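Uncharacterized protein (Thermus thermophilus HB8, PDB 6SCE) is a CARF-family DNA nuclease of type III CRISPR defence that is switched on by the second messenger cyclic oligoadenylate. Local coordinates at residues 5-10 with 33-38; 80-85 with 106-111; 47-52 with 145-150; 119-124 with 131-136; 211-216 with 224-229. All coordinates share one frame; numbering follows the deposited sequence.

Contact 1: 5-10 with 33-38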
# COMPACT_ATOMS: atom_id res chain seq x y z
N VAL A 5 25.37 19.58 10.51
CA VAL A 5 24.18 19.15 11.22
C VAL A 5 23.33 18.35 10.23
O VAL A 5 23.22 18.70 9.06
CB VAL A 5 23.40 20.34 11.82
CG1 VAL A 5 22.03 19.92 12.32
CG2 VAL A 5 24.19 20.98 12.97
N TYR A 6 22.79 17.25 10.71
CA TYR A 6 21.92 16.39 9.93
C TYR A 6 20.51 16.75 10.25
O TYR A 6 20.08 16.62 11.38
CB TYR A 6 22.17 14.92 10.29
CG TYR A 6 21.43 13.89 9.49
CD1 TYR A 6 21.32 13.97 8.11
CD2 TYR A 6 20.87 12.79 10.11
CE1 TYR A 6 20.67 12.98 7.38
CE2 TYR A 6 20.22 11.80 9.39
CZ TYR A 6 20.11 11.91 8.04
OH TYR A 6 19.49 10.88 7.35
N LEU A 7 19.77 17.18 9.22
CA LEU A 7 18.32 17.45 9.31
C LEU A 7 17.57 16.38 8.52
O LEU A 7 17.84 16.18 7.35
CB LEU A 7 18.00 18.81 8.67
CG LEU A 7 18.73 20.02 9.31
CD1 LEU A 7 18.22 21.30 8.71
CD2 LEU A 7 18.61 20.06 10.81
N CYS A 8 16.60 15.72 9.14
CA CYS A 8 16.05 14.49 8.55
C CYS A 8 14.58 14.29 8.85
O CYS A 8 14.17 14.15 10.00
CB CYS A 8 16.87 13.33 9.11
SG CYS A 8 16.56 11.70 8.38
N LEU A 9 13.78 14.21 7.80
CA LEU A 9 12.40 13.77 7.95
C LEU A 9 12.42 12.32 8.42
O LEU A 9 13.19 11.50 7.92
CB LEU A 9 11.66 13.89 6.61
CG LEU A 9 11.59 15.24 5.91
CD1 LEU A 9 10.76 15.09 4.64
CD2 LEU A 9 10.99 16.27 6.86
N LEU A 10 11.60 12.01 9.41
CA LEU A 10 11.57 10.68 9.99
C LEU A 10 10.15 10.11 10.02
O LEU A 10 9.29 10.58 10.78
CB LEU A 10 12.16 10.71 11.40
CG LEU A 10 12.31 9.37 12.10
CD1 LEU A 10 13.27 8.47 11.31
CD2 LEU A 10 12.74 9.58 13.55
N LYS A 33 25.13 17.14 15.47
CA LYS A 33 23.90 16.63 16.04
C LYS A 33 22.95 16.29 14.89
O LYS A 33 23.21 16.67 13.75
CB LYS A 33 23.21 17.65 16.95
CG LYS A 33 22.81 18.93 16.25
CD LYS A 33 21.97 19.83 17.14
CE LYS A 33 21.61 21.11 16.40
NZ LYS A 33 20.73 21.98 17.22
N ALA A 34 21.90 15.58 15.20
CA ALA A 34 20.90 15.25 14.18
C ALA A 34 19.58 15.78 14.69
O ALA A 34 19.30 15.70 15.87
CB ALA A 34 20.81 13.75 13.98
N VAL A 35 18.79 16.35 13.79
CA VAL A 35 17.47 16.81 14.13
C VAL A 35 16.48 16.02 13.28
O VAL A 35 16.58 16.03 12.06
CB VAL A 35 17.31 18.33 13.84
CG1 VAL A 35 15.93 18.82 14.24
CG2 VAL A 35 18.38 19.16 14.55
N PHE A 36 15.53 15.39 13.92
CA PHE A 36 14.53 14.60 13.23
C PHE A 36 13.17 15.27 13.28
O PHE A 36 12.67 15.57 14.34
CB PHE A 36 14.45 13.23 13.84
CG PHE A 36 15.71 12.45 13.65
CD1 PHE A 36 16.04 11.96 12.41
CD2 PHE A 36 16.61 12.33 14.69
CE1 PHE A 36 17.24 11.28 12.21
CE2 PHE A 36 17.81 11.66 14.51
CZ PHE A 36 18.14 11.14 13.27
N TYR A 37 12.60 15.48 12.12
CA TYR A 37 11.24 16.03 12.00
C TYR A 37 10.34 14.83 11.83
O TYR A 37 10.18 14.26 10.73
CB TYR A 37 11.19 17.03 10.86
CG TYR A 37 12.22 18.12 11.02
CD1 TYR A 37 11.97 19.24 11.82
CD2 TYR A 37 13.46 18.02 10.40
CE1 TYR A 37 12.94 20.23 11.97
CE2 TYR A 37 14.41 19.01 10.55
CZ TYR A 37 14.15 20.09 11.34
OH TYR A 37 15.13 21.00 11.48
N SER A 38 9.82 14.38 12.96
CA SER A 38 9.24 13.08 13.02
C SER A 38 7.73 13.13 12.93
O SER A 38 7.05 14.08 13.42
CB SER A 38 9.71 12.37 14.27
OG SER A 38 9.01 12.85 15.37
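Tyr37 lies side by side with Leu7, pointing the same way, with Leu7 CB at the edge of its ring, near the ring plane, and Tyr37 OH 3.7 Å from Leu7 CD2. Both belong to a parallel beta-alpha-beta unit of the N-terminal Rossmann-like sheet, consistent with a CARF domain, in which helix 15-28 connects strand 5-10 to strand 33-38. The strand axes diverge by 27°, and in-register pairs run from Tyr6-Ala34 to Leu10-Ser38. Val35 N donates to Tyr6 O at 2.7 Å, nearly along the C=O axis, whereas Leu10 N donates to Tyr37 O at 3.0 Å from above the carbonyl plane. On the face with Tyr37, Leu7 CD2 packs on Val35 CB, and the Tyr37 and Phe96 rings meet edge-to-face. An alanine in place of Tyr37 removes the ring and hydroxyl, and would probably loosen the packing round Leu7 and Phe96. The other face carries Tyr6, Cys8, Leu10 and Phe36, covered by helices 15-28 and 44-59. Tyr6 OH bonds to Ala17 O, which would restrain the ring. Cys8, with SG anti to the backbone N (chi1 -172°), sets its sulfur at the edge of the Phe36 ring, SG lying 3.9 Å from Phe36 CE1.

Contact 2: 80-85 with 106-111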
# COMPACT_ATOMS: atom_id res chain seq x y z
N GLU A 80 26.58 24.51 8.10
CA GLU A 80 26.39 23.52 7.05
C GLU A 80 25.38 22.46 7.51
O GLU A 80 25.55 21.85 8.56
CB GLU A 80 27.71 22.83 6.66
CG GLU A 80 28.76 23.72 5.99
CD GLU A 80 28.28 24.45 4.72
OE1 GLU A 80 27.47 23.90 3.93
OE2 GLU A 80 28.73 25.59 4.51
N VAL A 81 24.29 22.33 6.78
CA VAL A 81 23.29 21.31 7.11
C VAL A 81 23.17 20.36 5.93
O VAL A 81 23.33 20.75 4.77
CB VAL A 81 21.91 21.90 7.53
CG1 VAL A 81 22.01 22.70 8.82
CG2 VAL A 81 21.28 22.72 6.43
N TRP A 82 22.90 19.10 6.26
CA TRP A 82 22.61 18.07 5.28
C TRP A 82 21.17 17.66 5.53
O TRP A 82 20.83 17.26 6.63
CB TRP A 82 23.52 16.86 5.45
CG TRP A 82 24.94 17.18 5.09
CD1 TRP A 82 25.77 18.02 5.76
CD2 TRP A 82 25.68 16.64 4.02
NE1 TRP A 82 27.00 18.04 5.14
CE2 TRP A 82 26.95 17.22 4.06
CE3 TRP A 82 25.39 15.72 3.01
CZ2 TRP A 82 27.94 16.89 3.14
CZ3 TRP A 82 26.36 15.41 2.11
CH2 TRP A 82 27.63 15.99 2.18
N VAL A 83 20.35 17.78 4.50
CA VAL A 83 18.92 17.58 4.69
C VAL A 83 18.44 16.37 3.90
O VAL A 83 18.48 16.39 2.68
CB VAL A 83 18.13 18.83 4.23
CG1 VAL A 83 16.67 18.71 4.58
CG2 VAL A 83 18.71 20.07 4.86
N ASN A 84 17.95 15.34 4.61
CA ASN A 84 17.47 14.11 3.99
C ASN A 84 15.96 14.18 3.87
O ASN A 84 15.29 14.25 4.87
CB ASN A 84 17.92 12.90 4.83
CG ASN A 84 17.52 11.54 4.23
OD1 ASN A 84 16.85 11.47 3.21
ND2 ASN A 84 17.91 10.46 4.92
N LEU A 85 15.43 14.15 2.64
CA LEU A 85 13.97 14.28 2.39
C LEU A 85 13.23 12.98 2.09
O LEU A 85 12.04 13.00 1.75
CB LEU A 85 13.73 15.22 1.22
CG LEU A 85 14.36 16.61 1.34
CD1 LEU A 85 13.99 17.46 0.15
CD2 LEU A 85 14.00 17.25 2.65
N ARG A 106 22.87 21.18 1.98
CA ARG A 106 22.96 20.15 0.95
C ARG A 106 21.68 19.34 1.15
O ARG A 106 21.39 18.92 2.25
CB ARG A 106 24.19 19.27 1.12
CG ARG A 106 25.51 19.97 0.74
CD ARG A 106 26.74 19.08 0.89
NE ARG A 106 28.00 19.78 0.58
CZ ARG A 106 28.64 20.61 1.42
NH1 ARG A 106 28.19 20.87 2.65
NH2 ARG A 106 29.77 21.20 1.02
N VAL A 107 20.93 19.12 0.08
CA VAL A 107 19.64 18.44 0.17
C VAL A 107 19.71 17.18 -0.66
O VAL A 107 20.18 17.19 -1.79
CB VAL A 107 18.50 19.34 -0.34
CG1 VAL A 107 17.15 18.64 -0.19
CG2 VAL A 107 18.50 20.66 0.42
N PHE A 108 19.24 16.06 -0.09
CA PHE A 108 19.34 14.80 -0.78
C PHE A 108 18.23 13.83 -0.37
O PHE A 108 17.48 14.09 0.55
CB PHE A 108 20.72 14.19 -0.54
CG PHE A 108 20.95 13.64 0.84
CD1 PHE A 108 21.21 14.47 1.91
CD2 PHE A 108 21.00 12.27 1.04
CE1 PHE A 108 21.44 13.97 3.17
CE2 PHE A 108 21.25 11.75 2.30
CZ PHE A 108 21.49 12.61 3.37
N LEU A 109 18.15 12.74 -1.11
CA LEU A 109 17.23 11.61 -0.87
C LEU A 109 18.08 10.37 -0.89
O LEU A 109 19.15 10.37 -1.51
CB LEU A 109 16.28 11.44 -2.07
CG LEU A 109 15.50 12.60 -2.60
CD1 LEU A 109 14.68 12.21 -3.79
CD2 LEU A 109 14.61 13.06 -1.44
N VAL A 110 17.58 9.29 -0.29
CA VAL A 110 18.17 7.96 -0.46
C VAL A 110 17.10 7.08 -1.09
O VAL A 110 15.96 7.03 -0.62
CB VAL A 110 18.74 7.38 0.84
CG1 VAL A 110 19.90 8.23 1.31
CG2 VAL A 110 17.70 7.30 1.97
N GLU A 111 17.45 6.43 -2.18
CA GLU A 111 16.50 5.77 -3.04
C GLU A 111 16.91 4.31 -3.21
O GLU A 111 17.93 4.01 -3.83
CB GLU A 111 16.47 6.56 -4.35
CG GLU A 111 15.99 5.83 -5.57
CD GLU A 111 14.70 5.08 -5.36
OE1 GLU A 111 13.73 5.70 -4.76
OE2 GLU A 111 14.70 3.89 -5.81
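The crossover from strand 81-84 through helix 90-100 to strand 105-111 is a parallel beta-alpha-beta unit, and this contact is its strand pairing. Four backbone bonds run between the segments, each with the donor nearly along the C=O axis, the last from Leu85 N just past strand 81-84; the shortest is Val83 N to Arg106 O at 2.7 Å. Val83 is gripped through both N and O, since its carbonyl accepts Phe108 N at 2.9 Å. At the start of the pair, Arg106 extends from CG to NE alongside the Trp82 indole. Its CD stands over the six-membered ring, 3.5 Å from the centroid and 19° off the normal, a CH-pi contact, and the guanidinium plane is tilted 18° from the indole. From there Arg106 NH1 reaches Glu80 OE1 in a long salt bridge of 3.4 Å. In the N-terminal Rossmann-like sheet, consistent with a CARF domain, these strands follow strand 5-10, and Asn84 ties into that neighbour by donating through ND2 to Tyr6 OH, while OD1 accepts Thr86 N. Phe108 holds CG in the crowded position between N and the carbonyl carbon (chi1 73°), which lays one ring face under Asn84 CA; Asn84 CB is 3.9 Å from Phe108 CZ. On the face that carries Val107, Leu85 presses CD1 against Val107 CG1 at 3.4 Å, unusually tight, beneath helix 90-100.

Contact 3: 47-52 with 145-150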
# COMPACT_ATOMS: atom_id res chain seq x y z
N GLY A 47 7.24 2.07 16.43
CA GLY A 47 7.68 2.81 17.60
C GLY A 47 8.93 2.19 18.20
O GLY A 47 9.88 2.90 18.56
N LYS A 48 8.93 0.88 18.31
CA LYS A 48 10.08 0.14 18.83
C LYS A 48 11.31 0.23 17.93
O LYS A 48 12.43 0.35 18.40
CB LYS A 48 9.70 -1.32 19.10
CG LYS A 48 8.81 -1.50 20.32
CD LYS A 48 8.19 -2.89 20.35
CE LYS A 48 7.51 -3.15 21.70
NZ LYS A 48 6.91 -4.51 21.72
N LYS A 49 11.09 0.19 16.62
CA LYS A 49 12.19 0.33 15.67
C LYS A 49 12.81 1.72 15.74
O LYS A 49 14.04 1.87 15.62
CB LYS A 49 11.70 0.02 14.25
CG LYS A 49 11.31 -1.44 14.05
CD LYS A 49 10.79 -1.69 12.63
CE LYS A 49 10.44 -3.16 12.40
NZ LYS A 49 9.76 -3.35 11.09
N ARG A 50 11.97 2.74 15.96
CA ARG A 50 12.45 4.07 16.11
C ARG A 50 13.29 4.20 17.39
O ARG A 50 14.33 4.86 17.36
CB ARG A 50 11.30 5.09 16.12
CG ARG A 50 11.78 6.52 16.21
CD ARG A 50 10.63 7.51 16.12
NE ARG A 50 10.00 7.46 14.80
CZ ARG A 50 8.92 8.14 14.45
NH1 ARG A 50 8.29 8.92 15.33
NH2 ARG A 50 8.43 8.00 13.24
N GLN A 51 12.86 3.59 18.49
CA GLN A 51 13.67 3.61 19.72
C GLN A 51 14.98 2.87 19.52
O GLN A 51 15.99 3.29 20.05
CB GLN A 51 12.89 3.10 20.95
CG GLN A 51 11.75 4.03 21.33
CD GLN A 51 12.19 5.49 21.47
OE1 GLN A 51 13.19 5.79 22.12
NE2 GLN A 51 11.45 6.41 20.83
N ALA A 52 14.97 1.79 18.73
CA ALA A 52 16.21 1.09 18.40
C ALA A 52 17.17 1.98 17.58
O ALA A 52 18.38 1.97 17.78
CB ALA A 52 15.89 -0.19 17.67
N ARG A 145 19.83 -4.83 14.32
CA ARG A 145 19.65 -4.01 15.51
C ARG A 145 18.47 -3.01 15.34
O ARG A 145 17.85 -2.63 16.31
CB ARG A 145 20.96 -3.35 15.98
CG ARG A 145 21.53 -2.31 15.05
CD ARG A 145 22.76 -1.61 15.64
NE ARG A 145 22.45 -1.02 16.92
CZ ARG A 145 23.31 -0.72 17.87
NH1 ARG A 145 24.63 -0.86 17.66
NH2 ARG A 145 22.85 -0.22 19.00
N LEU A 146 18.17 -2.61 14.10
CA LEU A 146 17.06 -1.67 13.82
C LEU A 146 15.70 -2.34 13.69
O LEU A 146 14.70 -1.72 14.02
CB LEU A 146 17.34 -0.90 12.52
CG LEU A 146 18.51 0.11 12.55
CD1 LEU A 146 18.69 0.79 11.22
CD2 LEU A 146 18.26 1.12 13.65
N TYR A 147 15.66 -3.58 13.20
CA TYR A 147 14.40 -4.29 12.92
C TYR A 147 14.19 -5.50 13.82
O TYR A 147 13.10 -5.68 14.38
CB TYR A 147 14.38 -4.81 11.49
CG TYR A 147 14.32 -3.78 10.37
CD1 TYR A 147 14.23 -2.41 10.62
CD2 TYR A 147 14.33 -4.20 9.04
CE1 TYR A 147 14.15 -1.50 9.56
CE2 TYR A 147 14.26 -3.30 7.98
CZ TYR A 147 14.16 -1.96 8.25
OH TYR A 147 14.07 -1.05 7.19
N LEU A 148 15.19 -6.37 13.90
CA LEU A 148 14.96 -7.66 14.54
C LEU A 148 15.01 -7.57 16.06
O LEU A 148 14.09 -8.02 16.76
CB LEU A 148 15.93 -8.69 14.02
CG LEU A 148 15.90 -8.88 12.52
CD1 LEU A 148 16.85 -9.99 12.14
CD2 LEU A 148 14.50 -9.16 11.99
N GLU A 149 16.04 -6.94 16.58
CA GLU A 149 16.17 -6.78 18.02
C GLU A 149 14.94 -6.11 18.64
O GLU A 149 14.37 -6.64 19.61
CB GLU A 149 17.47 -6.03 18.37
CG GLU A 149 17.72 -5.88 19.86
CD GLU A 149 16.83 -4.83 20.53
OE1 GLU A 149 16.56 -3.76 19.92
OE2 GLU A 149 16.39 -5.07 21.69
N PRO A 150 14.50 -4.95 18.12
CA PRO A 150 13.32 -4.37 18.78
C PRO A 150 12.03 -5.19 18.66
O PRO A 150 11.13 -4.97 19.44
CB PRO A 150 13.13 -3.02 18.06
CG PRO A 150 13.85 -3.17 16.78
CD PRO A 150 15.04 -4.04 17.10
O HOH W 1 20.03 -0.23 18.27
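Charge over an aromatic face is the first element of this contact, which sets helix 44-59 of the N-terminal Rossmann-like domain against the last part of helix 140-148, where the backbone widens into a pi-type turn, and the residues that follow. Lys49 runs extended beyond CG, and its NZ stands 4.8 Å from the centroid of the Tyr147 ring, 21° off the normal, a cation-pi interaction. The same ammonium is hydrogen-bonded to Arg218 O, so two groups fix its position. Tyr147 in turn uses its OH on Asp13 OD1 and on N6 of an adenine base of the bound RNA, which places this lysine in the second shell of the ligand site. An alanine at Lys49 removes the charge over the ring and the bond to Arg218 O, and would probably leave the tyrosine that bonds the adenine less firmly placed.

Van der Waals packing comes next. Pro150 CG meets Ala52 CB at 3.7 Å, while Pro150 CB lies against a backbone oxygen, 3.5 Å from Lys48 O. The methyl group of Ala52 likewise reaches Arg145 O at 3.4 Å, a close fit that a small residue permits. The lysine's methylene chain covers Leu146 O, with Lys49 CG 3.4 Å away; this buried carbonyl has no hydrogen-bonding partner in the model.

The polar link is indirect. Arg145, also paired with Glu59 through NH2, donates from NE to a water lying in its guanidinium plane at 2.9 Å, and that water donates to Ala52 O at 2.8 Å.

Contact 4: 119-124 with 131-136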
# COMPACT_ATOMS: atom_id res chain seq x y z
N PRO A 119 21.17 1.01 -2.82
CA PRO A 119 20.49 2.33 -2.84
C PRO A 119 21.36 3.41 -3.46
O PRO A 119 22.59 3.24 -3.52
CB PRO A 119 20.27 2.65 -1.37
CG PRO A 119 20.39 1.35 -0.67
CD PRO A 119 21.37 0.52 -1.45
N ARG A 120 20.73 4.49 -3.92
CA ARG A 120 21.41 5.64 -4.48
C ARG A 120 21.15 6.87 -3.64
O ARG A 120 20.06 7.02 -3.09
CB ARG A 120 20.89 5.92 -5.88
CG ARG A 120 21.01 4.74 -6.84
CD ARG A 120 20.40 5.08 -8.19
NE ARG A 120 20.39 3.90 -9.02
CZ ARG A 120 20.52 3.89 -10.34
NH1 ARG A 120 20.67 5.01 -11.02
NH2 ARG A 120 20.49 2.73 -10.96
N ALA A 121 22.14 7.75 -3.52
CA ALA A 121 21.91 9.10 -3.02
C ALA A 121 21.60 10.00 -4.20
O ALA A 121 22.35 10.02 -5.18
CB ALA A 121 23.14 9.62 -2.29
N LEU A 122 20.51 10.73 -4.12
CA LEU A 122 20.24 11.77 -5.12
C LEU A 122 20.39 13.10 -4.46
O LEU A 122 19.62 13.44 -3.55
CB LEU A 122 18.84 11.63 -5.68
CG LEU A 122 18.40 10.28 -6.22
CD1 LEU A 122 17.11 10.50 -6.98
CD2 LEU A 122 19.44 9.63 -7.10
N PHE A 123 21.41 13.85 -4.84
CA PHE A 123 21.60 15.19 -4.31
C PHE A 123 20.82 16.12 -5.21
O PHE A 123 20.88 16.02 -6.43
CB PHE A 123 23.09 15.56 -4.22
CG PHE A 123 23.83 14.73 -3.24
CD1 PHE A 123 23.88 15.10 -1.91
CD2 PHE A 123 24.37 13.51 -3.61
CE1 PHE A 123 24.51 14.30 -0.98
CE2 PHE A 123 25.01 12.72 -2.68
CZ PHE A 123 25.05 13.11 -1.36
N LEU A 124 20.03 16.97 -4.58
CA LEU A 124 19.14 17.89 -5.27
C LEU A 124 19.67 19.33 -5.22
O LEU A 124 19.32 20.12 -6.05
CB LEU A 124 17.76 17.86 -4.63
CG LEU A 124 17.14 16.45 -4.50
CD1 LEU A 124 15.71 16.59 -4.04
CD2 LEU A 124 17.21 15.70 -5.80
N ARG A 131 24.87 9.22 -6.69
CA ARG A 131 25.92 8.23 -6.48
C ARG A 131 25.36 6.95 -5.86
O ARG A 131 24.39 7.01 -5.08
CB ARG A 131 27.05 8.80 -5.60
CG ARG A 131 26.73 9.01 -4.14
CD ARG A 131 27.96 9.43 -3.34
NE ARG A 131 28.21 10.86 -3.45
CZ ARG A 131 28.24 11.72 -2.44
NH1 ARG A 131 28.46 13.00 -2.69
NH2 ARG A 131 28.06 11.30 -1.19
N SER A 132 25.97 5.83 -6.19
CA SER A 132 25.62 4.55 -5.64
C SER A 132 26.12 4.47 -4.23
O SER A 132 27.23 4.95 -3.94
CB SER A 132 26.26 3.44 -6.47
OG SER A 132 25.85 2.19 -5.97
N LEU A 133 25.31 3.92 -3.34
CA LEU A 133 25.65 3.81 -1.93
C LEU A 133 26.12 2.42 -1.54
O LEU A 133 25.74 1.87 -0.48
CB LEU A 133 24.47 4.26 -1.04
CG LEU A 133 24.08 5.73 -1.29
CD1 LEU A 133 22.91 6.06 -0.39
CD2 LEU A 133 25.24 6.69 -1.08
N GLU A 134 27.02 1.85 -2.37
CA GLU A 134 27.56 0.53 -2.09
C GLU A 134 28.22 0.48 -0.75
O GLU A 134 28.03 -0.47 -0.02
CB GLU A 134 28.64 0.13 -3.11
CG GLU A 134 28.11 -0.12 -4.48
CD GLU A 134 27.34 -1.42 -4.62
OE1 GLU A 134 27.34 -2.28 -3.70
OE2 GLU A 134 26.72 -1.56 -5.68
N ALA A 135 29.01 1.50 -0.44
CA ALA A 135 29.80 1.50 0.79
C ALA A 135 28.97 1.75 2.04
O ALA A 135 29.21 1.14 3.07
CB ALA A 135 30.91 2.55 0.70
N GLU A 136 28.02 2.67 1.92
CA GLU A 136 27.16 3.09 3.03
C GLU A 136 25.97 2.14 3.29
O GLU A 136 25.34 2.21 4.34
CB GLU A 136 26.60 4.48 2.72
CG GLU A 136 27.67 5.55 2.57
CD GLU A 136 28.10 5.79 1.13
OE1 GLU A 136 27.94 4.89 0.27
OE2 GLU A 136 28.59 6.91 0.83
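Arg131 O is held by Ala121 N, which donates nearly along the C=O axis at 2.8 Å, and it also receives a CA-H...O contact from Arg120 CA at 3.3 Å: one conventional bond and one weaker one. Ala121 repays the bond, its O accepting Arg131 N at 3.0 Å, so the two residues form the hydrogen-bonded pair of an antiparallel hairpin made by strands 120-125 and 129-132 at the edge of the N-terminal Rossmann-like sheet. One further bond lies beyond the last bridge, where Leu133 N donates to Pro119 O at 2.8 Å in the carbonyl plane. Leu133 then turns its side chain back over Ala121, with CD2 3.8 Å from Ala121 CB, and helix 15-28 covers it through Leu19 and Val23. On the face of Ala121, Arg131, in the conformer described, starts from the crowded chi1 position (72°) and bends again at chi3 (82°), bringing its guanidinium to Phe123. The ring atom Phe123 CE2 stands over the centre of that group, 3.4 Å from Arg131 CZ, with the two planes 40° apart, so the ring is tilted and not stacked flat. Arg131 NH1 has a salt bridge to Glu27 on helix 15-28, and the Phe123 ring also meets Phe108. The arginine thus combines an ionic partner with an aromatic one, and the carboxylate is likely to stabilise its positive charge against the ring.

Contact 5: 211-216 with 224-229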
# COMPACT_ATOMS: atom_id res chain seq x y z
N ALA A 211 0.26 -14.93 4.30
CA ALA A 211 0.92 -14.73 5.57
C ALA A 211 2.41 -14.36 5.41
O ALA A 211 2.95 -13.59 6.19
CB ALA A 211 0.75 -15.94 6.47
N PHE A 212 3.05 -14.93 4.39
CA PHE A 212 4.47 -14.70 4.13
C PHE A 212 4.71 -13.24 3.73
O PHE A 212 5.70 -12.65 4.12
CB PHE A 212 4.97 -15.63 3.03
CG PHE A 212 6.45 -15.70 2.93
CD1 PHE A 212 7.18 -16.39 3.88
CD2 PHE A 212 7.12 -15.02 1.92
CE1 PHE A 212 8.55 -16.46 3.80
CE2 PHE A 212 8.50 -15.07 1.85
CZ PHE A 212 9.22 -15.79 2.79
N SER A 213 3.82 -12.70 2.92
CA SER A 213 3.89 -11.32 2.54
C SER A 213 3.74 -10.37 3.75
O SER A 213 4.53 -9.46 3.94
CB SER A 213 2.85 -11.02 1.49
OG SER A 213 2.70 -9.62 1.44
N GLY A 214 2.75 -10.61 4.58
CA GLY A 214 2.59 -9.81 5.81
C GLY A 214 3.79 -9.93 6.73
O GLY A 214 4.26 -8.95 7.33
N GLU A 215 4.34 -11.14 6.81
CA GLU A 215 5.50 -11.40 7.63
C GLU A 215 6.74 -10.62 7.17
O GLU A 215 7.50 -10.08 7.99
CB GLU A 215 5.78 -12.89 7.61
CG GLU A 215 6.78 -13.38 8.58
CD GLU A 215 6.90 -14.89 8.56
OE1 GLU A 215 6.83 -15.52 7.46
OE2 GLU A 215 7.14 -15.44 9.64
N ALA A 216 6.94 -10.59 5.85
CA ALA A 216 8.05 -9.84 5.24
C ALA A 216 7.93 -8.37 5.62
O ALA A 216 8.93 -7.72 5.96
CB ALA A 216 8.02 -9.98 3.72
N CYS A 224 10.70 -4.47 2.06
CA CYS A 224 11.21 -5.82 2.20
C CYS A 224 10.48 -6.73 1.20
O CYS A 224 9.27 -6.90 1.28
CB CYS A 224 10.99 -6.33 3.61
SG CYS A 224 11.69 -7.99 3.90
N LEU A 225 11.21 -7.28 0.25
CA LEU A 225 10.59 -8.07 -0.79
C LEU A 225 10.37 -9.52 -0.31
O LEU A 225 11.32 -10.17 0.11
CB LEU A 225 11.53 -8.08 -2.00
CG LEU A 225 10.97 -8.69 -3.27
CD1 LEU A 225 9.74 -7.95 -3.77
CD2 LEU A 225 12.07 -8.67 -4.32
N PRO A 226 9.12 -10.04 -0.37
CA PRO A 226 8.91 -11.45 -0.07
C PRO A 226 9.25 -12.26 -1.32
O PRO A 226 8.54 -12.18 -2.33
CB PRO A 226 7.41 -11.53 0.24
CG PRO A 226 6.88 -10.11 0.16
CD PRO A 226 7.86 -9.38 -0.70
N VAL A 227 10.32 -13.01 -1.24
CA VAL A 227 10.82 -13.75 -2.40
C VAL A 227 10.44 -15.20 -2.19
O VAL A 227 10.81 -15.77 -1.16
CB VAL A 227 12.33 -13.63 -2.54
CG1 VAL A 227 12.80 -14.41 -3.77
CG2 VAL A 227 12.77 -12.17 -2.64
N VAL A 228 9.66 -15.77 -3.11
CA VAL A 228 9.13 -17.11 -2.93
C VAL A 228 9.45 -17.99 -4.13
O VAL A 228 8.86 -17.79 -5.21
CB VAL A 228 7.62 -17.09 -2.68
CG1 VAL A 228 7.06 -18.52 -2.64
CG2 VAL A 228 7.33 -16.41 -1.36
N PRO A 229 10.44 -18.88 -3.98
CA PRO A 229 10.75 -19.81 -5.09
C PRO A 229 9.67 -20.87 -5.12
O PRO A 229 9.40 -21.51 -4.09
CB PRO A 229 12.11 -20.39 -4.72
CG PRO A 229 12.67 -19.44 -3.69
CD PRO A 229 11.46 -18.98 -2.93
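Apolar helix-on-sheet packing joins helix 206-220 to strand 225-229, the next strand in the chain, and the seven touching residues are all buried. The axes of the two segments approach to 7.7 Å and run at 142°. Pro226 carries much of the contact: its CG lies 3.7 Å from Ala216 CB and 4.0 Å from Ser213 CA, so the pyrrolidine ring rests against one turn of the helix. Its CB lies 3.9 Å from Phe212 CD2, approaching the ring obliquely. Such packing belongs to a beta-alpha-beta unit, here strand 187-192, helix 206-220 and strand 225-229, in a different sheet from strand 5-10. Phe212, with CG anti to the backbone N (chi1 -166°), directs its ring tip to tip at Val228, whose CG2 is 3.6 Å from Phe212 CD2. The same ring stacks on Trp190 and meets Trp192 edge-to-face, both of strand 187-192, which would hold it between helix and sheet. Ser213 OG is hydrogen-bonded to Tyr257 O and Arg576 NH2. Just before the strand, Cys224 packs on the helix backbone, its CB 3.4 Å from Ala216 O and its SG 4.2 Å from Ala216 CB.

How the contacts relate
Contacts 1, 2 and 4 share one sheet. Strand 5-10 of contact 1 pairs with strand 81-84 of contact 2, where Leu7 N lies 2.8 Å from Trp82 O; strand 105-111 in turn pairs with strand 120-125 of contact 4, Val107 O being 2.8 Å from Leu124 N. The centres of contacts 1 and 2 are about 10 Å apart, those of 2 and 4 about 11 Å. Contact 3 closes a chain loop that encloses contacts 2 and 4, and meets contact 1 through Arg50. Contact 3 also comes nearest the bound RNA, about 3 Å between nearest atoms, against 5 to 6 Å for the others. Contact 5 belongs to another sheet, its nearest atoms about 6 Å from contact 3.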